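Local atomic coordinates of penaeus monodon metallodensovirus major capsid protein (Penaeus monodon metallodensovirus, PDB entry 6WH7), a protein that forms the icosahedral protein shell of a shrimp densovirus, with sixty copies assembling into the capsid that probably encloses the viral genome. Residues Leu66-Asn71 and Tyr94-Tyr99; Leu114-His119 and Phe299-Trp304; Ile161-Cys166 and Phe205-Tyr210; Tyr234-Val239 and Val334-Ser339. All coordinates share one frame; numbering follows the deposited sequence.

All four contacts are largely buried, but they lie in different parts of the fold. Contacts 1 and 2 reach one antiparallel sheet, where strands 59-75 and 287-302 are neighbours. Contact 3 belongs to a second sheet, and its centre lies about 36 Å from that of contact 2. Contact 4 joins loop 234-239 to segment 334-339, which includes a short strand, and is the most central. Its segments touch no other chain, whereas those of contacts 1, 2 and 3 do. Contacts 2 and 3 are strand pairings with backbone hydrogen bonds. Contact 1 rests on a tyrosine hydroxyl bonded to a strand carbonyl and one apolar patch. Contact 4 combines a methyl over a ring with one backbone hydrogen bond.

Contact 1. Residues Leu66-Asn71 and Tyr94-Tyr99; sequences LRNFVN and YNTGTY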
# COMPACT_ATOMS: atom_id res chain seq x y z
N LEU A 66 -37.01 75.35 -41.59
CA LEU A 66 -38.19 76.17 -41.79
C LEU A 66 -39.41 75.28 -41.87
O LEU A 66 -39.36 74.20 -42.46
CB LEU A 66 -38.07 77.00 -43.06
CG LEU A 66 -37.03 78.11 -43.07
CD1 LEU A 66 -36.93 78.69 -44.45
CD2 LEU A 66 -37.43 79.17 -42.09
N ARG A 67 -40.50 75.73 -41.28
CA ARG A 67 -41.74 74.97 -41.23
C ARG A 67 -42.88 75.79 -41.81
O ARG A 67 -42.93 77.01 -41.66
CB ARG A 67 -42.06 74.54 -39.81
CG ARG A 67 -43.33 73.76 -39.67
CD ARG A 67 -43.48 73.24 -38.27
NE ARG A 67 -43.48 74.30 -37.28
CZ ARG A 67 -42.46 74.54 -36.47
NH1 ARG A 67 -41.37 73.80 -36.54
NH2 ARG A 67 -42.53 75.53 -35.59
N ASN A 68 -43.78 75.09 -42.48
CA ASN A 68 -44.77 75.71 -43.34
C ASN A 68 -45.99 74.81 -43.42
O ASN A 68 -45.86 73.59 -43.36
CB ASN A 68 -44.15 75.94 -44.72
CG ASN A 68 -45.05 76.67 -45.64
OD1 ASN A 68 -45.83 77.51 -45.22
ND2 ASN A 68 -44.97 76.35 -46.92
N PHE A 69 -47.16 75.41 -43.54
CA PHE A 69 -48.36 74.66 -43.90
C PHE A 69 -48.60 74.79 -45.39
O PHE A 69 -48.45 75.87 -45.97
CB PHE A 69 -49.60 75.14 -43.15
CG PHE A 69 -49.58 74.85 -41.69
CD1 PHE A 69 -49.87 73.59 -41.22
CD2 PHE A 69 -49.31 75.85 -40.78
CE1 PHE A 69 -49.87 73.33 -39.88
CE2 PHE A 69 -49.31 75.59 -39.45
CZ PHE A 69 -49.59 74.33 -39.00
N VAL A 70 -48.99 73.69 -46.02
CA VAL A 70 -49.25 73.64 -47.45
C VAL A 70 -50.70 73.25 -47.66
O VAL A 70 -51.19 72.30 -47.05
CB VAL A 70 -48.32 72.65 -48.15
CG1 VAL A 70 -48.64 72.59 -49.62
CG2 VAL A 70 -46.88 73.03 -47.93
N ASN A 71 -51.39 74.01 -48.50
CA ASN A 71 -52.76 73.70 -48.92
C ASN A 71 -52.75 73.48 -50.42
O ASN A 71 -52.54 74.42 -51.19
CB ASN A 71 -53.71 74.82 -48.54
CG ASN A 71 -54.08 74.80 -47.09
OD1 ASN A 71 -54.18 73.74 -46.49
ND2 ASN A 71 -54.24 75.97 -46.51
N TYR A 94 -37.73 81.64 -47.11
CA TYR A 94 -39.08 81.28 -46.69
C TYR A 94 -40.05 82.06 -47.56
O TYR A 94 -40.35 83.22 -47.28
CB TYR A 94 -39.25 81.60 -45.21
CG TYR A 94 -40.53 81.13 -44.57
CD1 TYR A 94 -40.70 79.80 -44.24
CD2 TYR A 94 -41.53 82.02 -44.23
CE1 TYR A 94 -41.83 79.36 -43.63
CE2 TYR A 94 -42.68 81.58 -43.62
CZ TYR A 94 -42.82 80.25 -43.32
OH TYR A 94 -43.96 79.79 -42.71
N ASN A 95 -40.60 81.40 -48.57
CA ASN A 95 -41.50 82.03 -49.52
C ASN A 95 -42.88 81.44 -49.26
O ASN A 95 -43.18 80.34 -49.74
CB ASN A 95 -41.05 81.79 -50.95
CG ASN A 95 -39.74 82.47 -51.27
OD1 ASN A 95 -38.80 81.84 -51.72
ND2 ASN A 95 -39.70 83.78 -51.08
N THR A 96 -43.71 82.18 -48.55
CA THR A 96 -45.01 81.70 -48.15
C THR A 96 -45.90 82.91 -47.96
O THR A 96 -45.44 83.94 -47.46
CB THR A 96 -44.94 80.89 -46.86
OG1 THR A 96 -44.03 79.80 -47.03
CG2 THR A 96 -46.29 80.33 -46.51
N GLY A 97 -47.17 82.78 -48.35
CA GLY A 97 -48.14 83.80 -48.00
C GLY A 97 -47.67 85.18 -48.40
O GLY A 97 -47.30 85.44 -49.55
N THR A 98 -47.67 86.09 -47.42
CA THR A 98 -47.25 87.46 -47.66
C THR A 98 -45.73 87.62 -47.61
O THR A 98 -45.21 88.59 -48.18
CB THR A 98 -47.91 88.38 -46.63
OG1 THR A 98 -49.33 88.17 -46.66
CG2 THR A 98 -47.65 89.84 -46.95
N TYR A 99 -45.02 86.69 -46.98
CA TYR A 99 -43.58 86.82 -46.79
C TYR A 99 -42.86 87.07 -48.11
O TYR A 99 -42.22 88.11 -48.29
CB TYR A 99 -43.02 85.56 -46.14
CG TYR A 99 -43.55 85.30 -44.76
CD1 TYR A 99 -42.94 85.83 -43.64
CD2 TYR A 99 -44.67 84.50 -44.58
CE1 TYR A 99 -43.43 85.58 -42.39
CE2 TYR A 99 -45.16 84.25 -43.34
CZ TYR A 99 -44.54 84.79 -42.24
OH TYR A 99 -45.05 84.52 -41.01
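The hydroxyl of Tyr94 gives a hydrogen bond to the backbone carbonyl of Arg67, with OH and O 3.1 Å apart. The donor lies in the carbonyl plane, and the C=O...donor angle is 148°. The ring meets this oxygen at its edge. Tyr94 CG is anti to the backbone N (chi1 -172°), which sets CG beside the carbonyl carbon. At the other end of the same side chain, Leu66 CD1 packs 3.8 Å from Tyr94 CB. The same methyl also meets Tyr94 CD1, at the edge of the ring. Asn68 and Thr96 reach toward each other, tip to tip. Thr96 OG1 makes at most a weak bond to Asn68 OD1, at 3.4 Å, and its proton has another acceptor within reach. Within segment 94-99, Thr96 OG1 sits over the centre of the Tyr94 ring, 3.9 Å above its plane. Residues 66-71 run in strand 59-75. Leu66, Asn68 and Val70 make backbone hydrogen bonds to strand 287-302. The strand order of this sheet is consistent with the BIDG sheet of a viral jelly roll. Arg67 points away from the loop at its root, and its NH2 bonds Ser202 O of a neighbouring subunit. Val308 and Gly307 of a third subunit pack on Tyr94 and Leu66. The chemistry implies a side-chain fastening: a tyrosine hydroxyl satisfies a strand carbonyl, and apolar carbon fills in beside it, without any backbone pairing between the two segments.

Contact 2. Residues Leu114-His119 and Phe299-Trp304; sequences LACKAH and FEFRLW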
# COMPACT_ATOMS: atom_id res chain seq x y z
N LEU A 114 -22.81 84.31 -45.73
CA LEU A 114 -22.22 85.21 -46.69
C LEU A 114 -21.14 86.09 -46.08
O LEU A 114 -20.37 86.70 -46.82
CB LEU A 114 -23.31 86.07 -47.32
CG LEU A 114 -24.36 85.23 -48.03
CD1 LEU A 114 -25.44 86.12 -48.61
CD2 LEU A 114 -23.73 84.36 -49.09
N ALA A 115 -21.08 86.17 -44.75
CA ALA A 115 -19.97 86.80 -44.06
C ALA A 115 -18.83 85.84 -43.80
O ALA A 115 -17.75 86.28 -43.37
CB ALA A 115 -20.45 87.40 -42.73
N CYS A 116 -19.04 84.56 -44.02
CA CYS A 116 -17.98 83.57 -43.96
C CYS A 116 -17.11 83.67 -45.20
O CYS A 116 -17.47 84.30 -46.19
CB CYS A 116 -18.57 82.17 -43.87
SG CYS A 116 -19.67 81.94 -42.50
N LYS A 117 -15.93 83.07 -45.13
CA LYS A 117 -15.13 82.98 -46.35
C LYS A 117 -15.77 82.04 -47.35
O LYS A 117 -15.85 82.36 -48.55
CB LYS A 117 -13.71 82.53 -46.04
CG LYS A 117 -12.86 82.61 -47.27
CD LYS A 117 -11.45 82.21 -47.06
CE LYS A 117 -10.76 82.20 -48.39
NZ LYS A 117 -10.77 83.55 -49.00
N ALA A 118 -16.25 80.90 -46.89
CA ALA A 118 -16.82 79.88 -47.74
C ALA A 118 -17.99 79.22 -47.02
O ALA A 118 -18.04 79.19 -45.79
CB ALA A 118 -15.80 78.81 -48.10
N HIS A 119 -18.93 78.70 -47.80
CA HIS A 119 -20.04 77.95 -47.27
C HIS A 119 -20.42 76.88 -48.27
O HIS A 119 -20.16 77.00 -49.46
CB HIS A 119 -21.25 78.84 -46.97
CG HIS A 119 -21.80 79.53 -48.17
ND1 HIS A 119 -22.66 78.91 -49.05
CD2 HIS A 119 -21.60 80.77 -48.65
CE1 HIS A 119 -22.97 79.75 -50.01
NE2 HIS A 119 -22.34 80.89 -49.80
N PHE A 299 -25.79 73.54 -43.68
CA PHE A 299 -24.62 74.17 -44.29
C PHE A 299 -23.35 73.86 -43.52
O PHE A 299 -23.36 73.76 -42.29
CB PHE A 299 -24.80 75.67 -44.38
CG PHE A 299 -25.78 76.10 -45.41
CD1 PHE A 299 -25.38 76.30 -46.71
CD2 PHE A 299 -27.09 76.33 -45.07
CE1 PHE A 299 -26.27 76.71 -47.65
CE2 PHE A 299 -27.98 76.74 -46.01
CZ PHE A 299 -27.57 76.93 -47.30
N GLU A 300 -22.26 73.71 -44.25
CA GLU A 300 -20.93 73.82 -43.70
C GLU A 300 -20.36 75.17 -44.11
O GLU A 300 -20.50 75.59 -45.25
CB GLU A 300 -20.01 72.72 -44.21
CG GLU A 300 -20.33 71.36 -43.68
CD GLU A 300 -19.44 70.30 -44.28
OE1 GLU A 300 -18.72 70.60 -45.24
OE2 GLU A 300 -19.47 69.15 -43.78
N PHE A 301 -19.73 75.85 -43.16
CA PHE A 301 -19.05 77.08 -43.50
C PHE A 301 -17.66 77.07 -42.90
O PHE A 301 -17.30 76.22 -42.08
CB PHE A 301 -19.83 78.32 -43.05
CG PHE A 301 -20.09 78.39 -41.58
CD1 PHE A 301 -19.24 79.09 -40.76
CD2 PHE A 301 -21.20 77.79 -41.04
CE1 PHE A 301 -19.49 79.17 -39.42
CE2 PHE A 301 -21.45 77.86 -39.69
CZ PHE A 301 -20.60 78.56 -38.88
N ARG A 302 -16.86 78.02 -43.36
CA ARG A 302 -15.44 78.05 -43.09
C ARG A 302 -15.02 79.51 -42.98
O ARG A 302 -15.58 80.37 -43.65
CB ARG A 302 -14.69 77.28 -44.17
CG ARG A 302 -13.22 77.41 -44.14
CD ARG A 302 -12.57 76.53 -45.18
NE ARG A 302 -12.45 75.15 -44.76
CZ ARG A 302 -11.94 74.19 -45.52
NH1 ARG A 302 -11.55 74.46 -46.75
NH2 ARG A 302 -11.83 72.96 -45.06
N LEU A 303 -14.06 79.77 -42.10
CA LEU A 303 -13.74 81.13 -41.70
C LEU A 303 -12.56 81.68 -42.48
O LEU A 303 -11.96 81.02 -43.33
CB LEU A 303 -13.44 81.20 -40.21
CG LEU A 303 -14.62 80.76 -39.35
CD1 LEU A 303 -14.33 80.97 -37.91
CD2 LEU A 303 -15.79 81.50 -39.76
N TRP A 304 -12.23 82.93 -42.17
CA TRP A 304 -11.20 83.69 -42.84
C TRP A 304 -9.81 83.28 -42.39
O TRP A 304 -9.62 82.62 -41.37
CB TRP A 304 -11.43 85.18 -42.59
CG TRP A 304 -12.72 85.61 -43.15
CD1 TRP A 304 -13.89 85.75 -42.47
CD2 TRP A 304 -13.00 85.93 -44.51
NE1 TRP A 304 -14.87 86.16 -43.32
CE2 TRP A 304 -14.35 86.28 -44.58
CE3 TRP A 304 -12.23 85.97 -45.67
CZ2 TRP A 304 -14.96 86.65 -45.77
CZ3 TRP A 304 -12.83 86.34 -46.84
CH2 TRP A 304 -14.18 86.68 -46.88
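Trp304 uses two sides of its indole against the same turn. At its edge, NE1 gives a hydrogen bond of 2.9 Å to Ala115 O. The oxygen lies near the ring plane, and the N-H...O angle is 153°. One indole face lies against Lys117. Lys117 CB makes a CH-pi contact over the six-membered ring, 3.8 Å from its centroid and 13° off the normal. Lys117 CG, anti to the backbone N (chi1 -173°), is thereby placed near Trp304 CZ3 and CE3. The ammonium further on forms salt bridges with Asp323 and Glu305. The backbones then pair antiparallel, with a classic beta bulge at the start. Lys117 and Ala118 both face Arg302, and both of their amides turn to its carbonyl. Lys117 N lies 3.1 Å from Arg302 O, and Ala118 N lies 3.4 Å from the same oxygen; both bonds are weak. The return bond is firmer, with Arg302 N 2.9 Å from Ala118 O. The pairing joins strands 118-135 and 287-302, neighbours in a sheet whose order is consistent with an inner pair of the BIDG sheet in a viral jelly roll. Beyond the bulge, His119 and Phe301 form a non-hydrogen-bonded pair. Cys116 SG approaches the Phe301 ring obliquely, 3.4 Å from CD1, in a sulfur-aromatic contact. Arg302 sends its guanidinium to the carbonyl of Arg352 of a neighbouring subunit. On another subunit, Lys108 makes a cation-pi contact with Trp304.

Contact 3. Residues Ile161-Cys166 and Phe205-Tyr210; sequences IDDQQC and FNKNRY
Asp163 reaches across to Asn206 and Lys207. Its CB lies 4.0 Å from Asn206 CB, so the two side chains meet from their roots. The next atom, CG, is anti to the carbonyl carbon (chi1 -72°), and it comes within 3.8 Å of Asn206 ND2. At the tip, Asp163 OD2 accepts a hydrogen bond from Asn206 ND2 at 3.1 Å. It uses its anti lone pair, away from the other oxygen, and the partner is near the amide plane of Asn206. The carboxylate and amide planes are 61° apart. The same oxygen also lies beside Lys207 CD. Lys207 NZ stays 5.5 Å from Asp163 OD2, too far for a salt bridge, though the lysine may still favour the charged carboxylate. Asn206 OD1 accepts a second bond, from the backbone N of Tyr52 of a neighbouring subunit. Asp162 crosses the Phe205 side chain at about a right angle. Its OD1 accepts a bond from Cys166 N that closes the turn after the strand, and its OD2 accepts one from the backbone N of Leu167. The Phe205 ring stacks with that of Tyr272. Ile161 and Lys207 form an antiparallel hydrogen-bonded pair, with Ile161 N 2.7 Å from Lys207 O. Ile161 CD1 ends at the edge of the Arg209 guanidinium. The segments join strand 157-162 to strand 207-211, which follows helix 201-204. Strand 157-162 has strand 270-274 on its other side, an order consistent with the CHEF sheet of a viral jelly roll. At Arg209 and Tyr210 the sheet runs on into a strand of the same neighbouring subunit.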
# COMPACT_ATOMS: atom_id res chain seq x y z
N ILE A 161 -41.86 60.14 -56.72
CA ILE A 161 -40.46 60.43 -56.99
C ILE A 161 -40.15 59.90 -58.38
O ILE A 161 -40.39 58.73 -58.66
CB ILE A 161 -39.53 59.78 -55.95
CG1 ILE A 161 -39.80 60.34 -54.56
CG2 ILE A 161 -38.10 60.01 -56.32
CD1 ILE A 161 -39.06 59.62 -53.50
N ASP A 162 -39.62 60.75 -59.24
CA ASP A 162 -39.36 60.35 -60.61
C ASP A 162 -37.88 60.01 -60.70
O ASP A 162 -37.05 60.88 -60.95
CB ASP A 162 -39.75 61.47 -61.56
CG ASP A 162 -39.73 61.05 -62.99
OD1 ASP A 162 -39.54 59.85 -63.25
OD2 ASP A 162 -39.92 61.92 -63.85
N ASP A 163 -37.58 58.73 -60.57
CA ASP A 163 -36.22 58.20 -60.60
C ASP A 163 -35.74 57.94 -62.01
O ASP A 163 -34.58 58.21 -62.34
CB ASP A 163 -36.15 56.93 -59.77
CG ASP A 163 -36.26 57.19 -58.29
OD1 ASP A 163 -35.97 58.33 -57.88
OD2 ASP A 163 -36.65 56.27 -57.54
N GLN A 164 -36.61 57.37 -62.84
CA GLN A 164 -36.30 57.13 -64.23
C GLN A 164 -36.33 58.40 -65.06
O GLN A 164 -35.97 58.35 -66.24
CB GLN A 164 -37.26 56.10 -64.79
CG GLN A 164 -37.13 54.74 -64.14
CD GLN A 164 -35.84 54.05 -64.48
OE1 GLN A 164 -34.87 54.11 -63.73
NE2 GLN A 164 -35.82 53.37 -65.62
N GLN A 165 -36.74 59.52 -64.47
CA GLN A 165 -36.82 60.81 -65.15
C GLN A 165 -37.73 60.73 -66.37
O GLN A 165 -37.33 60.99 -67.51
CB GLN A 165 -35.43 61.32 -65.52
CG GLN A 165 -35.41 62.73 -66.06
CD GLN A 165 -34.03 63.24 -66.27
OE1 GLN A 165 -33.07 62.61 -65.88
NE2 GLN A 165 -33.91 64.40 -66.90
N CYS A 166 -38.97 60.32 -66.12
CA CYS A 166 -40.01 60.48 -67.13
C CYS A 166 -40.10 61.93 -67.56
O CYS A 166 -40.24 62.24 -68.75
CB CYS A 166 -41.35 60.00 -66.59
SG CYS A 166 -41.40 58.27 -66.14
N PHE A 205 -44.42 57.48 -62.92
CA PHE A 205 -43.33 57.69 -61.99
C PHE A 205 -42.98 56.41 -61.24
O PHE A 205 -43.86 55.63 -60.86
CB PHE A 205 -43.68 58.81 -61.01
CG PHE A 205 -43.79 60.15 -61.67
CD1 PHE A 205 -43.03 60.44 -62.77
CD2 PHE A 205 -44.70 61.08 -61.22
CE1 PHE A 205 -43.14 61.66 -63.38
CE2 PHE A 205 -44.81 62.30 -61.84
CZ PHE A 205 -44.03 62.59 -62.92
N ASN A 206 -41.69 56.18 -61.06
CA ASN A 206 -41.18 54.99 -60.41
C ASN A 206 -41.72 54.82 -59.00
O ASN A 206 -42.52 53.92 -58.74
CB ASN A 206 -39.65 55.02 -60.36
CG ASN A 206 -39.07 53.76 -59.80
OD1 ASN A 206 -39.60 52.67 -60.01
ND2 ASN A 206 -38.01 53.89 -59.03
N LYS A 207 -41.28 55.67 -58.08
CA LYS A 207 -41.67 55.57 -56.69
C LYS A 207 -42.89 56.44 -56.46
O LYS A 207 -42.83 57.65 -56.65
CB LYS A 207 -40.53 55.99 -55.76
CG LYS A 207 -39.33 55.10 -55.83
CD LYS A 207 -38.26 55.53 -54.85
CE LYS A 207 -38.69 55.25 -53.43
NZ LYS A 207 -38.80 53.79 -53.18
N ASN A 208 -43.99 55.81 -56.07
CA ASN A 208 -45.23 56.51 -55.78
C ASN A 208 -45.70 56.05 -54.42
O ASN A 208 -46.05 54.88 -54.25
CB ASN A 208 -46.29 56.22 -56.84
CG ASN A 208 -45.89 56.69 -58.20
OD1 ASN A 208 -45.98 57.87 -58.50
ND2 ASN A 208 -45.45 55.77 -59.03
N ARG A 209 -45.72 56.95 -53.45
CA ARG A 209 -46.26 56.65 -52.13
C ARG A 209 -47.68 57.16 -52.07
O ARG A 209 -47.93 58.33 -52.34
CB ARG A 209 -45.42 57.30 -51.03
CG ARG A 209 -44.06 56.69 -50.87
CD ARG A 209 -43.25 57.41 -49.84
NE ARG A 209 -41.94 56.80 -49.69
CZ ARG A 209 -40.92 57.02 -50.51
NH1 ARG A 209 -41.06 57.85 -51.53
NH2 ARG A 209 -39.76 56.42 -50.31
N TYR A 210 -48.62 56.28 -51.73
CA TYR A 210 -49.98 56.71 -51.46
C TYR A 210 -50.04 57.05 -49.99
O TYR A 210 -49.94 56.16 -49.14
CB TYR A 210 -51.02 55.66 -51.83
CG TYR A 210 -51.06 55.29 -53.29
CD1 TYR A 210 -50.45 56.07 -54.24
CD2 TYR A 210 -51.83 54.24 -53.72
CE1 TYR A 210 -50.51 55.75 -55.57
CE2 TYR A 210 -51.92 53.91 -55.05
CZ TYR A 210 -51.26 54.67 -55.98
OH TYR A 210 -51.34 54.36 -57.31

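Contact 4. Residues Tyr234-Val239 and Val334-Ser339; sequences YGNAYV and VSITES
Val334 sets one methyl squarely over the ring of Tyr238. CG1 lies above the ring centre, 3.4 Å from the centroid and 10° off the normal, which makes a CH-pi contact. The two side chains cross obliquely. Val334 CG1 is anti to the carbonyl carbon (chi1 -57°), and CG2 takes the crowded position between N and C. The two methyls therefore serve different partners. CG2 points to Asn236, where it packs 3.7 Å from CB. Ile336 CG1 also reaches Asn236, 4.1 Å from its CB. Backbone chemistry adds one bond to this apolar packing. Val334 N donates to Asn236 O at 3.0 Å. The donor is tilted 27° from the carbonyl plane. Gly235 and Asn236 both have positive phi, which is consistent with a tight bend of the loop at this point. Tyr238 is held beyond the contact as well. Its hydroxyl bonds the backbone N of Gln345, which fixes the far end of the side chain while Val334 CG1 lies over one face. Loop 234-239 lies between strands 229-230 and 257-262. Helix 88-92 flanks it, with Met88 bonded to Ala237 through the backbone and Arg89 touching Asn236. Val334 leads into strand 335-337, which is outermost in a three-stranded sheet and pairs with strand 340-345. Ile341 of that neighbouring strand packs on Ile336.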
# COMPACT_ATOMS: atom_id res chain seq x y z
N TYR A 234 -26.55 81.84 -53.28
CA TYR A 234 -27.05 80.87 -54.25
C TYR A 234 -27.81 81.56 -55.37
O TYR A 234 -27.60 81.25 -56.55
CB TYR A 234 -27.90 79.80 -53.55
CG TYR A 234 -29.07 80.32 -52.77
CD1 TYR A 234 -30.30 80.50 -53.37
CD2 TYR A 234 -28.95 80.62 -51.44
CE1 TYR A 234 -31.37 80.98 -52.66
CE2 TYR A 234 -30.00 81.11 -50.72
CZ TYR A 234 -31.21 81.27 -51.33
OH TYR A 234 -32.27 81.75 -50.60
N GLY A 235 -28.69 82.50 -55.04
CA GLY A 235 -29.26 83.34 -56.07
C GLY A 235 -30.11 82.60 -57.09
O GLY A 235 -29.76 82.58 -58.27
N ASN A 236 -31.19 81.97 -56.62
CA ASN A 236 -32.07 81.12 -57.43
C ASN A 236 -31.28 80.13 -58.28
O ASN A 236 -31.50 79.96 -59.48
CB ASN A 236 -33.10 81.93 -58.25
CG ASN A 236 -32.49 82.82 -59.33
OD1 ASN A 236 -31.55 82.46 -60.02
ND2 ASN A 236 -33.07 84.00 -59.49
N ALA A 237 -30.38 79.43 -57.61
CA ALA A 237 -29.68 78.28 -58.15
C ALA A 237 -30.32 77.01 -57.62
O ALA A 237 -30.87 76.98 -56.52
CB ALA A 237 -28.21 78.31 -57.76
N TYR A 238 -30.28 75.96 -58.44
CA TYR A 238 -30.58 74.64 -57.92
C TYR A 238 -29.55 74.26 -56.87
O TYR A 238 -28.47 74.85 -56.81
CB TYR A 238 -30.57 73.59 -59.03
CG TYR A 238 -31.61 73.76 -60.09
CD1 TYR A 238 -32.89 73.26 -59.92
CD2 TYR A 238 -31.31 74.37 -61.29
CE1 TYR A 238 -33.84 73.39 -60.89
CE2 TYR A 238 -32.26 74.51 -62.27
CZ TYR A 238 -33.52 74.01 -62.06
OH TYR A 238 -34.47 74.15 -63.03
N VAL A 239 -29.88 73.29 -56.04
CA VAL A 239 -28.88 72.83 -55.09
C VAL A 239 -27.83 72.19 -55.99
O VAL A 239 -28.18 71.69 -57.07
CB VAL A 239 -29.41 71.82 -54.06
CG1 VAL A 239 -30.84 72.14 -53.63
CG2 VAL A 239 -29.17 70.41 -54.49
N VAL A 334 -32.12 77.98 -61.58
CA VAL A 334 -33.47 77.77 -62.05
C VAL A 334 -33.79 78.88 -63.05
O VAL A 334 -33.30 80.00 -62.93
CB VAL A 334 -34.47 77.75 -60.88
CG1 VAL A 334 -34.08 76.69 -59.90
CG2 VAL A 334 -34.50 79.07 -60.20
N SER A 335 -34.60 78.55 -64.05
CA SER A 335 -34.92 79.54 -65.06
C SER A 335 -35.96 80.49 -64.49
O SER A 335 -37.08 80.08 -64.18
CB SER A 335 -35.42 78.86 -66.33
OG SER A 335 -35.75 79.81 -67.32
N ILE A 336 -35.59 81.76 -64.36
CA ILE A 336 -36.43 82.78 -63.76
C ILE A 336 -36.52 83.95 -64.73
O ILE A 336 -35.49 84.46 -65.17
CB ILE A 336 -35.88 83.28 -62.41
CG1 ILE A 336 -35.69 82.14 -61.43
CG2 ILE A 336 -36.82 84.29 -61.80
CD1 ILE A 336 -36.93 81.50 -61.06
N THR A 337 -37.73 84.37 -65.05
CA THR A 337 -37.95 85.68 -65.63
C THR A 337 -38.93 86.42 -64.74
O THR A 337 -39.91 85.84 -64.26
CB THR A 337 -38.46 85.60 -67.08
OG1 THR A 337 -38.45 86.91 -67.65
CG2 THR A 337 -39.87 85.05 -67.15
N GLU A 338 -38.63 87.68 -64.47
CA GLU A 338 -39.34 88.45 -63.45
C GLU A 338 -39.20 87.66 -62.15
O GLU A 338 -38.09 87.23 -61.82
CB GLU A 338 -40.75 88.73 -63.92
CG GLU A 338 -40.81 89.59 -65.16
CD GLU A 338 -40.12 90.92 -64.96
OE1 GLU A 338 -40.28 91.51 -63.88
OE2 GLU A 338 -39.41 91.37 -65.89
N SER A 339 -40.27 87.47 -61.39
CA SER A 339 -40.26 86.64 -60.20
C SER A 339 -40.74 85.22 -60.46
O SER A 339 -40.97 84.47 -59.51
CB SER A 339 -41.12 87.29 -59.11
OG SER A 339 -41.23 86.47 -57.97